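Local coordinates for protein acyl-CoA dehydrogenase FadE3 (Mycobacterium smegmatis, PDB 4IV6) that belongs to the acyl-CoA dehydrogenase family of flavoproteins and holds dihydroflavine-adenine dinucleotide in pockets built from more than one subunit of a four-chain assembly, at residues Q248-A253 with G320-F325; Q269-E272 with P277-Q280; F325-A330 with G367-Q372. All coordinates share one frame; numbering follows the deposited sequence.

Contact 1: residues Q248-A253 with G320-F325; sequences QVAARA and GMAKLF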
loop_
_atom_site.group_PDB
_atom_site.type_symbol
_atom_site.label_atom_id
_atom_site.label_comp_id
_atom_site.label_asym_id
_atom_site.label_seq_id
_atom_site.Cartn_x
_atom_site.Cartn_y
_atom_site.Cartn_z
ATOM N N GLN B 248 -3.231 -25.419 -3.134
ATOM C CA GLN B 248 -2.142 -25.859 -2.274
ATOM C C GLN B 248 -1.105 -24.765 -2.050
ATOM O O GLN B 248 -0.604 -24.611 -0.948
ATOM C CB GLN B 248 -1.508 -27.177 -2.728
ATOM C CG GLN B 248 -0.794 -27.129 -4.065
ATOM C CD GLN B 248 0.728 -26.928 -3.947
ATOM O OE1 GLN B 248 1.246 -26.619 -2.853
ATOM N NE2 GLN B 248 1.455 -27.108 -5.096
ATOM N N VAL B 249 -0.814 -23.975 -3.074
ATOM C CA VAL B 249 0.108 -22.867 -2.887
ATOM C C VAL B 249 -0.490 -21.806 -1.969
ATOM O O VAL B 249 0.236 -21.274 -1.118
ATOM C CB VAL B 249 0.536 -22.250 -4.222
ATOM C CG1 VAL B 249 1.358 -20.976 -4.016
ATOM C CG2 VAL B 249 1.341 -23.259 -5.034
ATOM N N ALA B 250 -1.783 -21.500 -2.130
ATOM C CA ALA B 250 -2.459 -20.576 -1.215
ATOM C C ALA B 250 -2.343 -21.053 0.238
ATOM O O ALA B 250 -2.094 -20.262 1.139
ATOM C CB ALA B 250 -3.909 -20.394 -1.603
ATOM N N ALA B 251 -2.543 -22.345 0.459
ATOM C CA ALA B 251 -2.391 -22.955 1.787
ATOM C C ALA B 251 -0.968 -22.862 2.322
ATOM O O ALA B 251 -0.775 -22.662 3.518
ATOM C CB ALA B 251 -2.828 -24.417 1.750
ATOM N N ARG B 252 0.040 -23.038 1.459
ATOM C CA ARG B 252 1.391 -22.799 1.897
ATOM C C ARG B 252 1.585 -21.414 2.446
ATOM O O ARG B 252 2.299 -21.218 3.433
ATOM C CB ARG B 252 2.393 -22.936 0.765
ATOM C CG ARG B 252 2.973 -24.269 0.624
ATOM C CD ARG B 252 4.129 -24.238 -0.359
ATOM N NE ARG B 252 3.770 -25.036 -1.488
ATOM C CZ ARG B 252 4.447 -25.078 -2.615
ATOM N NH1 ARG B 252 4.011 -25.868 -3.553
ATOM N NH2 ARG B 252 5.540 -24.350 -2.801
ATOM N N ALA B 253 0.988 -20.455 1.753
ATOM C CA ALA B 253 1.129 -19.060 2.085
ATOM C C ALA B 253 0.360 -18.738 3.377
ATOM O O ALA B 253 0.873 -18.036 4.239
ATOM C CB ALA B 253 0.686 -18.193 0.901
ATOM N N GLY B 320 -7.304 -19.217 -8.124
ATOM C CA GLY B 320 -6.307 -18.204 -8.473
ATOM C C GLY B 320 -6.367 -16.993 -7.541
ATOM O O GLY B 320 -5.328 -16.460 -7.124
ATOM N N MET B 321 -7.581 -16.574 -7.180
ATOM C CA MET B 321 -7.745 -15.479 -6.222
ATOM C C MET B 321 -7.151 -15.851 -4.858
ATOM O O MET B 321 -6.474 -15.029 -4.213
ATOM C CB MET B 321 -9.201 -15.082 -6.077
ATOM C CG MET B 321 -9.738 -14.380 -7.311
ATOM S SD MET B 321 -11.450 -13.899 -7.112
ATOM C CE MET B 321 -11.617 -12.647 -8.403
ATOM N N ALA B 322 -7.365 -17.102 -4.449
ATOM C CA ALA B 322 -6.852 -17.559 -3.181
ATOM C C ALA B 322 -5.329 -17.515 -3.199
ATOM O O ALA B 322 -4.685 -17.063 -2.239
ATOM C CB ALA B 322 -7.353 -18.969 -2.877
ATOM N N LYS B 323 -4.749 -17.977 -4.305
ATOM C CA LYS B 323 -3.287 -18.003 -4.423
ATOM C C LYS B 323 -2.711 -16.594 -4.413
ATOM O O LYS B 323 -1.734 -16.313 -3.736
ATOM C CB LYS B 323 -2.902 -18.770 -5.693
ATOM C CG LYS B 323 -1.410 -19.055 -5.871
ATOM C CD LYS B 323 -0.666 -17.889 -6.514
ATOM C CE LYS B 323 0.706 -18.360 -6.999
ATOM N NZ LYS B 323 1.479 -17.279 -7.626
ATOM N N LEU B 324 -3.305 -15.709 -5.209
ATOM C CA LEU B 324 -2.860 -14.322 -5.305
ATOM C C LEU B 324 -2.983 -13.618 -3.955
ATOM O O LEU B 324 -2.014 -13.041 -3.457
ATOM C CB LEU B 324 -3.691 -13.566 -6.346
ATOM C CG LEU B 324 -3.389 -12.062 -6.522
ATOM C CD1 LEU B 324 -1.975 -11.866 -7.041
ATOM C CD2 LEU B 324 -4.399 -11.482 -7.474
ATOM N N PHE B 325 -4.161 -13.685 -3.343
ATOM C CA PHE B 325 -4.366 -12.984 -2.097
ATOM C C PHE B 325 -3.488 -13.539 -0.967
ATOM O O PHE B 325 -2.886 -12.777 -0.200
ATOM C CB PHE B 325 -5.832 -13.020 -1.675
ATOM C CG PHE B 325 -6.134 -12.090 -0.534
ATOM C CD1 PHE B 325 -6.299 -10.732 -0.765
ATOM C CD2 PHE B 325 -6.206 -12.558 0.768
ATOM C CE1 PHE B 325 -6.562 -9.859 0.292
ATOM C CE2 PHE B 325 -6.451 -11.687 1.830
ATOM C CZ PHE B 325 -6.627 -10.348 1.586
#
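The amino nitrogen of K323, NZ, is gripped by three oxygens: the backbone O of G367, the backbone O of M362 and the side-chain OD1 of N369. All three come from chain that follows helix 316-340, and they probably stabilise the buried charge. On its way there the lysine chain runs beside V249. The two side chains point the same way, and V249 CG1 touches K323 CG at 3.8 Å and K323 CE at 4.0 Å. K323 CG is anti to the backbone N (chi1 -172°), and the chain then bends at chi2, which keeps its aliphatic part along the valine while NZ leads away from segment 248-253.

The other half of the contact is made by A250. Its methyl carbon sits against the backbone of the facing helix, with A250 CB 3.5 Å from A322 O and 3.7 Å from K323 N. It also meets the second alanine, A250 CB to A322 CB at 3.9 Å, where L302 and L301 of helix 282-310 pack on A250 and A322 respectively. The CA atoms of A250 and K323 are 4.2 Å apart, a closeness that the small side chain of A250 allows. The segment axes approach to 7.9 Å.

Within its own helix V249 also touches R252. Its CG2 lies over one face of the R252 guanidinium, toward the rim. That group holds Q248 OE1 side-on through NE and NH1, and its NH2 forms a salt bridge with E366.

The segments run in roughly the same direction and cross at 28°. This is close helix packing, with alanines at the interface, in the helical C-terminal domain of the acyl-CoA dehydrogenase fold.

Contact 2: residues Q269-E272 with P277-Q280; sequences QERE and PIWQ. With FDA (dihydroflavine-adenine dinucleotide), chain C.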
loop_
_atom_site.group_PDB
_atom_site.type_symbol
_atom_site.label_atom_id
_atom_site.label_comp_id
_atom_site.label_asym_id
_atom_site.label_seq_id
_atom_site.Cartn_x
_atom_site.Cartn_y
_atom_site.Cartn_z
ATOM N N GLN B 269 4.052 -9.741 23.381
ATOM C CA GLN B 269 3.675 -9.881 24.764
ATOM C C GLN B 269 4.892 -10.143 25.674
ATOM O O GLN B 269 4.848 -9.824 26.831
ATOM C CB GLN B 269 2.670 -11.029 24.894
ATOM C CG GLN B 269 1.354 -10.722 24.214
ATOM C CD GLN B 269 0.518 -11.975 24.037
ATOM O OE1 GLN B 269 -0.149 -12.433 24.969
ATOM N NE2 GLN B 269 0.593 -12.563 22.862
ATOM N N GLU B 270 5.965 -10.713 25.135
ATOM C CA GLU B 270 7.141 -11.038 25.916
ATOM C C GLU B 270 8.068 -9.832 26.041
ATOM O O GLU B 270 8.582 -9.588 27.080
ATOM C CB GLU B 270 7.893 -12.211 25.292
ATOM C CG GLU B 270 7.120 -13.517 25.370
ATOM C CD GLU B 270 7.759 -14.640 24.557
ATOM O OE1 GLU B 270 8.615 -14.364 23.674
ATOM O OE2 GLU B 270 7.379 -15.817 24.776
ATOM N N ARG B 271 8.285 -9.101 24.962
ATOM C CA ARG B 271 9.166 -7.959 24.941
ATOM C C ARG B 271 8.426 -6.731 25.450
ATOM O O ARG B 271 7.276 -6.481 25.030
ATOM C CB ARG B 271 9.625 -7.708 23.499
ATOM C CG ARG B 271 10.600 -6.562 23.314
ATOM C CD ARG B 271 11.923 -6.785 24.038
ATOM N NE ARG B 271 12.985 -5.963 23.468
ATOM C CZ ARG B 271 14.276 -6.101 23.747
ATOM N NH1 ARG B 271 14.700 -7.003 24.621
ATOM N NH2 ARG B 271 15.160 -5.333 23.145
ATOM N N GLU B 272 9.113 -5.957 26.308
ATOM C CA GLU B 272 8.576 -4.723 26.870
ATOM C C GLU B 272 9.502 -3.557 26.530
ATOM O O GLU B 272 10.703 -3.743 26.324
ATOM C CB GLU B 272 8.366 -4.827 28.388
ATOM C CG GLU B 272 7.435 -5.960 28.800
ATOM C CD GLU B 272 6.878 -5.830 30.209
ATOM O OE1 GLU B 272 7.156 -4.824 30.892
ATOM O OE2 GLU B 272 6.129 -6.740 30.630
ATOM N N PRO B 277 4.454 -4.104 27.716
ATOM C CA PRO B 277 4.492 -5.026 26.569
ATOM C C PRO B 277 4.315 -4.228 25.291
ATOM O O PRO B 277 3.486 -3.322 25.239
ATOM C CB PRO B 277 3.293 -5.955 26.810
ATOM C CG PRO B 277 3.090 -5.933 28.286
ATOM C CD PRO B 277 3.476 -4.545 28.740
ATOM N N ILE B 278 5.139 -4.536 24.300
ATOM C CA ILE B 278 5.207 -3.698 23.127
ATOM C C ILE B 278 3.929 -3.654 22.324
ATOM O O ILE B 278 3.715 -2.660 21.624
ATOM C CB ILE B 278 6.413 -4.015 22.210
ATOM C CG1 ILE B 278 6.410 -5.470 21.738
ATOM C CG2 ILE B 278 7.705 -3.641 22.893
ATOM C CD1 ILE B 278 7.408 -5.739 20.619
ATOM N N TRP B 279 3.077 -4.686 22.402
ATOM C CA TRP B 279 1.766 -4.612 21.730
ATOM C C TRP B 279 0.931 -3.428 22.183
ATOM O O TRP B 279 0.071 -2.964 21.444
ATOM C CB TRP B 279 0.946 -5.895 21.889
ATOM C CG TRP B 279 0.337 -6.150 23.251
ATOM C CD1 TRP B 279 0.875 -6.889 24.262
ATOM C CD2 TRP B 279 -0.930 -5.692 23.729
ATOM N NE1 TRP B 279 0.020 -6.953 25.326
ATOM C CE2 TRP B 279 -1.102 -6.230 25.027
ATOM C CE3 TRP B 279 -1.975 -4.931 23.156
ATOM C CZ2 TRP B 279 -2.245 -5.989 25.791
ATOM C CZ3 TRP B 279 -3.119 -4.695 23.918
ATOM C CH2 TRP B 279 -3.237 -5.206 25.214
ATOM N N GLN B 280 1.191 -2.932 23.387
ATOM C CA GLN B 280 0.433 -1.816 23.925
ATOM C C GLN B 280 0.912 -0.474 23.368
ATOM O O GLN B 280 0.289 0.543 23.640
ATOM C CB GLN B 280 0.466 -1.802 25.463
ATOM C CG GLN B 280 -0.088 -3.062 26.124
ATOM C CD GLN B 280 -0.108 -2.982 27.631
ATOM O OE1 GLN B 280 0.334 -2.006 28.231
ATOM N NE2 GLN B 280 -0.600 -4.027 28.263
HETATM P PA FDA C . 12.690 -2.862 20.602
HETATM O O1A FDA C . 12.649 -4.076 21.471
HETATM O O2A FDA C . 12.943 -1.473 21.139
HETATM O O5B FDA C . 11.322 -2.779 19.780
HETATM C C5B FDA C . 10.637 -3.942 19.295
HETATM C C4B FDA C . 9.464 -3.484 18.429
HETATM O O4B FDA C . 8.639 -2.607 19.213
HETATM C C3B FDA C . 9.915 -2.673 17.224
HETATM O O3B FDA C . 8.935 -2.833 16.223
HETATM C C2B FDA C . 9.853 -1.245 17.753
HETATM O O2B FDA C . 9.737 -0.271 16.742
HETATM C C1B FDA C . 8.631 -1.318 18.624
HETATM N N9A FDA C . 8.652 -0.327 19.685
HETATM C C8A FDA C . 9.446 -0.335 20.767
HETATM N N7A FDA C . 9.160 0.730 21.533
HETATM C C5A FDA C . 8.151 1.440 20.930
HETATM C C6A FDA C . 7.411 2.685 21.197
HETATM N N6A FDA C . 7.670 3.420 22.314
HETATM N N1A FDA C . 6.465 3.049 20.295
HETATM C C2A FDA C . 6.209 2.327 19.188
HETATM N N3A FDA C . 6.866 1.184 18.869
HETATM C C4A FDA C . 7.829 0.725 19.702
HETATM N N1 FDA C . 22.924 -0.581 17.756
HETATM C C2 FDA C . 24.028 0.036 18.208
HETATM O O2 FDA C . 23.987 0.645 19.311
HETATM N N3 FDA C . 25.151 0.036 17.487
HETATM C C4 FDA C . 25.268 -0.599 16.316
HETATM O O4 FDA C . 26.328 -0.582 15.713
HETATM C C4X FDA C . 24.127 -1.293 15.750
HETATM N N5 FDA C . 24.139 -1.959 14.582
HETATM C C5X FDA C . 23.185 -2.916 14.369
HETATM C C6 FDA C . 23.374 -3.930 13.423
HETATM C C7 FDA C . 22.407 -4.876 13.186
HETATM C C7M FDA C . 22.635 -5.970 12.185
HETATM C C8 FDA C . 21.215 -4.830 13.902
HETATM C C8M FDA C . 20.100 -5.797 13.703
HETATM C C9 FDA C . 21.000 -3.836 14.816
HETATM C C9A FDA C . 21.979 -2.887 15.085
HETATM N N10 FDA C . 21.750 -1.883 16.082
HETATM C C10 FDA C . 22.902 -1.240 16.577
HETATM C "C1'" FDA C . 20.695 -2.113 17.077
HETATM C "C2'" FDA C . 19.449 -1.436 16.548
HETATM O "O2'" FDA C . 19.598 -0.010 16.518
HETATM C "C3'" FDA C . 18.275 -1.928 17.401
HETATM O "O3'" FDA C . 17.890 -3.251 16.946
HETATM C "C4'" FDA C . 17.103 -0.988 17.290
HETATM O "O4'" FDA C . 17.389 0.101 18.143
HETATM C "C5'" FDA C . 15.778 -1.589 17.747
HETATM O "O5'" FDA C . 15.961 -2.139 19.012
HETATM P P FDA C . 15.290 -3.417 19.622
HETATM O O1P FDA C . 15.589 -4.587 18.768
HETATM O O2P FDA C . 15.784 -3.398 21.019
HETATM O O3P FDA C . 13.736 -3.058 19.434
#
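One backbone oxygen, R271 O, takes two hydrogens from the returning chain. The N-H of I278 gives a hydrogen bond of 3.0 Å (156°) lying in the carbonyl plane, and the CA-H of P277 adds a weaker C-H...O contact. Next to this bond, E272 and P277 form an antiparallel non-hydrogen-bonded pair. The E272 chain runs alongside the proline ring, with E272 CG 3.7 Å from P277 N.

At the helix end, Q269 CG meets W279 CD1 obliquely, 3.9 Å away. V381 of the second subunit packs on both residues.

R271 reaches out to the cofactor. Its guanidinium meets O1A of dihydroflavine-adenine dinucleotide edge-on, with an NE to O1A bond of 2.8 Å (165°). R271 NH2 bonds to O2P at 2.9 Å, so the arginine spans both phosphates. NH1 bonds to P129 O of the third subunit. With I278 CG1 between the backbone N and the carbonyl carbon (chi1 58°), CD1 is carried to the adenosine ribose, 3.6 Å from O4B.

The arrangement is a short beta-hairpin after a long helix, forming one wall of an intersubunit dinucleotide pocket.

Contact 3: residues F325-A330 with G367-Q372; sequences FASETA and GTNEIQ. With FDA (dihydroflavine-adenine dinucleotide), chain D.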
loop_
_atom_site.group_PDB
_atom_site.type_symbol
_atom_site.label_atom_id
_atom_site.label_comp_id
_atom_site.label_asym_id
_atom_site.label_seq_id
_atom_site.Cartn_x
_atom_site.Cartn_y
_atom_site.Cartn_z
ATOM N N PHE B 325 -4.161 -13.685 -3.343
ATOM C CA PHE B 325 -4.366 -12.984 -2.097
ATOM C C PHE B 325 -3.488 -13.539 -0.967
ATOM O O PHE B 325 -2.886 -12.777 -0.200
ATOM C CB PHE B 325 -5.832 -13.020 -1.675
ATOM C CG PHE B 325 -6.134 -12.090 -0.534
ATOM C CD1 PHE B 325 -6.299 -10.732 -0.765
ATOM C CD2 PHE B 325 -6.206 -12.558 0.768
ATOM C CE1 PHE B 325 -6.562 -9.859 0.292
ATOM C CE2 PHE B 325 -6.451 -11.687 1.830
ATOM C CZ PHE B 325 -6.627 -10.348 1.586
ATOM N N ALA B 326 -3.453 -14.863 -0.831
ATOM C CA ALA B 326 -2.734 -15.447 0.285
ATOM C C ALA B 326 -1.222 -15.203 0.175
ATOM O O ALA B 326 -0.558 -14.944 1.176
ATOM C CB ALA B 326 -3.011 -16.957 0.397
ATOM N N SER B 327 -0.669 -15.359 -1.017
ATOM C CA SER B 327 0.769 -15.172 -1.227
ATOM C C SER B 327 1.218 -13.719 -0.971
ATOM O O SER B 327 2.272 -13.497 -0.329
ATOM C CB SER B 327 1.183 -15.632 -2.626
ATOM O OG SER B 327 0.623 -14.850 -3.653
ATOM N N GLU B 328 0.429 -12.744 -1.430
ATOM C CA GLU B 328 0.751 -11.328 -1.176
ATOM C C GLU B 328 0.615 -11.046 0.325
ATOM O O GLU B 328 1.476 -10.381 0.928
ATOM C CB GLU B 328 -0.166 -10.395 -1.970
ATOM C CG GLU B 328 0.051 -10.439 -3.461
ATOM C CD GLU B 328 1.423 -9.950 -3.894
ATOM O OE1 GLU B 328 1.998 -9.073 -3.238
ATOM O OE2 GLU B 328 1.945 -10.420 -4.914
ATOM N N THR B 329 -0.459 -11.584 0.935
ATOM C CA THR B 329 -0.682 -11.435 2.364
ATOM C C THR B 329 0.468 -12.039 3.177
ATOM O O THR B 329 0.943 -11.407 4.117
ATOM C CB THR B 329 -2.018 -12.069 2.804
ATOM O OG1 THR B 329 -3.088 -11.289 2.261
ATOM C CG2 THR B 329 -2.187 -12.047 4.310
ATOM N N ALA B 330 0.920 -13.243 2.827
ATOM C CA ALA B 330 2.021 -13.868 3.587
ATOM C C ALA B 330 3.299 -13.040 3.546
ATOM O O ALA B 330 3.996 -12.928 4.546
ATOM C CB ALA B 330 2.279 -15.308 3.134
ATOM N N GLY B 367 4.083 -20.229 -10.569
ATOM C CA GLY B 367 3.468 -19.248 -11.460
ATOM C C GLY B 367 3.626 -17.857 -10.812
ATOM O O GLY B 367 3.617 -17.722 -9.579
ATOM N N THR B 368 3.790 -16.810 -11.607
ATOM C CA THR B 368 3.912 -15.486 -11.013
ATOM C C THR B 368 2.568 -14.804 -10.734
ATOM O O THR B 368 1.548 -15.075 -11.360
ATOM C CB THR B 368 4.735 -14.522 -11.889
ATOM O OG1 THR B 368 3.974 -14.147 -13.041
ATOM C CG2 THR B 368 6.071 -15.146 -12.288
ATOM N N ASN B 369 2.597 -13.839 -9.830
ATOM C CA ASN B 369 1.396 -13.113 -9.533
ATOM C C ASN B 369 0.966 -12.165 -10.662
ATOM O O ASN B 369 -0.227 -11.880 -10.780
ATOM C CB ASN B 369 1.466 -12.466 -8.157
ATOM C CG ASN B 369 1.131 -13.455 -7.041
ATOM O OD1 ASN B 369 0.731 -14.589 -7.306
ATOM N ND2 ASN B 369 1.345 -13.043 -5.802
ATOM N N GLU B 370 1.899 -11.737 -11.530
ATOM C CA GLU B 370 1.509 -10.965 -12.713
ATOM C C GLU B 370 0.680 -11.853 -13.662
ATOM O O GLU B 370 -0.396 -11.455 -14.124
ATOM C CB GLU B 370 2.696 -10.349 -13.448
ATOM C CG GLU B 370 3.506 -9.327 -12.622
ATOM C CD GLU B 370 4.344 -9.945 -11.517
ATOM O OE1 GLU B 370 4.785 -11.100 -11.669
ATOM O OE2 GLU B 370 4.538 -9.274 -10.465
ATOM N N ILE B 371 1.148 -13.069 -13.911
ATOM C CA ILE B 371 0.377 -13.981 -14.750
ATOM C C ILE B 371 -0.962 -14.295 -14.075
ATOM O O ILE B 371 -1.998 -14.339 -14.728
ATOM C CB ILE B 371 1.112 -15.296 -15.075
ATOM C CG1 ILE B 371 2.358 -15.011 -15.906
ATOM C CG2 ILE B 371 0.170 -16.270 -15.801
ATOM C CD1 ILE B 371 2.113 -14.309 -17.213
ATOM N N GLN B 372 -0.934 -14.508 -12.771
ATOM C CA GLN B 372 -2.168 -14.836 -12.061
ATOM C C GLN B 372 -3.234 -13.709 -12.194
ATOM O O GLN B 372 -4.426 -13.988 -12.354
ATOM C CB GLN B 372 -1.846 -15.124 -10.604
ATOM C CG GLN B 372 -3.022 -15.628 -9.803
ATOM C CD GLN B 372 -3.555 -16.935 -10.337
ATOM O OE1 GLN B 372 -3.023 -17.993 -10.021
ATOM N NE2 GLN B 372 -4.622 -16.867 -11.151
HETATM P PA FDA D . 9.241 -15.108 -16.707
HETATM O O1A FDA D . 8.086 -15.771 -17.415
HETATM O O2A FDA D . 10.572 -14.962 -17.391
HETATM O O5B FDA D . 8.744 -13.670 -16.209
HETATM C C5B FDA D . 9.639 -12.670 -15.670
HETATM C C4B FDA D . 8.812 -11.455 -15.214
HETATM O O4B FDA D . 7.969 -10.967 -16.275
HETATM C C3B FDA D . 7.858 -11.800 -14.091
HETATM O O3B FDA D . 7.623 -10.619 -13.292
HETATM C C2B FDA D . 6.615 -12.217 -14.847
HETATM O O2B FDA D . 5.407 -12.131 -14.098
HETATM C C1B FDA D . 6.606 -11.173 -15.938
HETATM N N9A FDA D . 5.826 -11.576 -17.140
HETATM C C8A FDA D . 6.190 -12.524 -18.032
HETATM N N7A FDA D . 5.281 -12.604 -19.024
HETATM C C5A FDA D . 4.317 -11.693 -18.746
HETATM C C6A FDA D . 3.074 -11.256 -19.361
HETATM N N6A FDA D . 2.672 -11.826 -20.499
HETATM N N1A FDA D . 2.333 -10.287 -18.780
HETATM C C2A FDA D . 2.754 -9.690 -17.653
HETATM N N3A FDA D . 3.892 -10.041 -17.014
HETATM C C4A FDA D . 4.694 -11.000 -17.521
HETATM N N1 FDA D . 8.183 -24.946 -12.319
HETATM C C2 FDA D . 7.836 -26.199 -12.602
HETATM O O2 FDA D . 7.479 -26.478 -13.763
HETATM N N3 FDA D . 7.859 -27.173 -11.675
HETATM C C4 FDA D . 8.240 -26.991 -10.411
HETATM O O4 FDA D . 8.270 -27.948 -9.590
HETATM C C4X FDA D . 8.614 -25.621 -10.008
HETATM N N5 FDA D . 9.045 -25.307 -8.768
HETATM C C5X FDA D . 9.767 -24.174 -8.578
HETATM C C6 FDA D . 10.579 -24.009 -7.450
HETATM C C7 FDA D . 11.294 -22.831 -7.232
HETATM C C7M FDA D . 12.191 -22.681 -6.030
HETATM C C8 FDA D . 11.184 -21.771 -8.154
HETATM C C8M FDA D . 11.911 -20.454 -8.004
HETATM C C9 FDA D . 10.387 -21.938 -9.275
HETATM C C9A FDA D . 9.691 -23.134 -9.510
HETATM N N10 FDA D . 8.920 -23.274 -10.683
HETATM C C10 FDA D . 8.590 -24.592 -11.070
HETATM C "C1'" FDA D . 9.183 -22.322 -11.769
HETATM C "C2'" FDA D . 8.140 -21.230 -11.675
HETATM O "O2'" FDA D . 6.838 -21.732 -11.980
HETATM C "C3'" FDA D . 8.536 -20.104 -12.631
HETATM O "O3'" FDA D . 9.602 -19.377 -12.028
HETATM C "C4'" FDA D . 7.406 -19.150 -12.938
HETATM O "O4'" FDA D . 6.605 -19.808 -13.933
HETATM C "C5'" FDA D . 7.916 -17.833 -13.550
HETATM O "O5'" FDA D . 8.784 -18.143 -14.617
HETATM P P FDA D . 10.036 -17.285 -15.069
HETATM O O1P FDA D . 10.451 -17.943 -16.370
HETATM O O2P FDA D . 11.016 -17.212 -13.949
HETATM O O3P FDA D . 9.391 -15.822 -15.282
#
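N369, E328 and S327 carry this contact, and the amide nitrogen of N369 is its centre. N369 ND2 gives one hydrogen bond to S327 OG at 2.9 Å and another to E328 OE2 at 2.8 Å. Both are nearly straight (172° and 164°), and both acceptors lie close to the amide plane. The two bonds use both amide hydrogens and should fix the rotation of the amide. S327 OG is turned into the position between its backbone N and carbonyl carbon (chi1 66°), from which it also bonds to K323 O.

E328 comes from the opposite direction to N369. Its OE2 is met on the anti side, somewhat out of the carboxylate plane. The same oxygen forms a salt bridge with R339 NH1 of the third subunit, which probably offsets its charge.

N369 is the first helical residue of 369-383, in the helical C-terminal domain of the acyl-CoA dehydrogenase fold. T368 just before it is the N-cap: I371 N donates to T368 OG1 at 3.1 Å. The start of this helix also lines the cofactor pocket. The ribose hydroxyl O2B of dihydroflavine-adenine dinucleotide donates to E370 OE1 at 2.7 Å and lies equally close to T368 OG1. I371 CD1 touches the adenine at C5A, 3.7 Å away, and G367 N makes a weak bond to O2' of the ribityl chain.

How the contacts relate
Contacts 1 and 3 are neighbours, with centres about 7 Å apart. They share F325 and helix 316-340, and they touch through K323. Contact 2 lies far off, its centre about 31 Å from that of contact 1 and 32 Å from that of contact 3. It shares helix 234-270 with contact 1. Along the chain, contact 2 falls between the two segments of contact 1, and contact 3 follows. All three belong to the C-terminal domain of the acyl-CoA dehydrogenase fold. In one chain, contacts 2 and 3 touch different cofactor molecules, but each cofactor pocket combines R271 of one subunit with T368 and E370 of another.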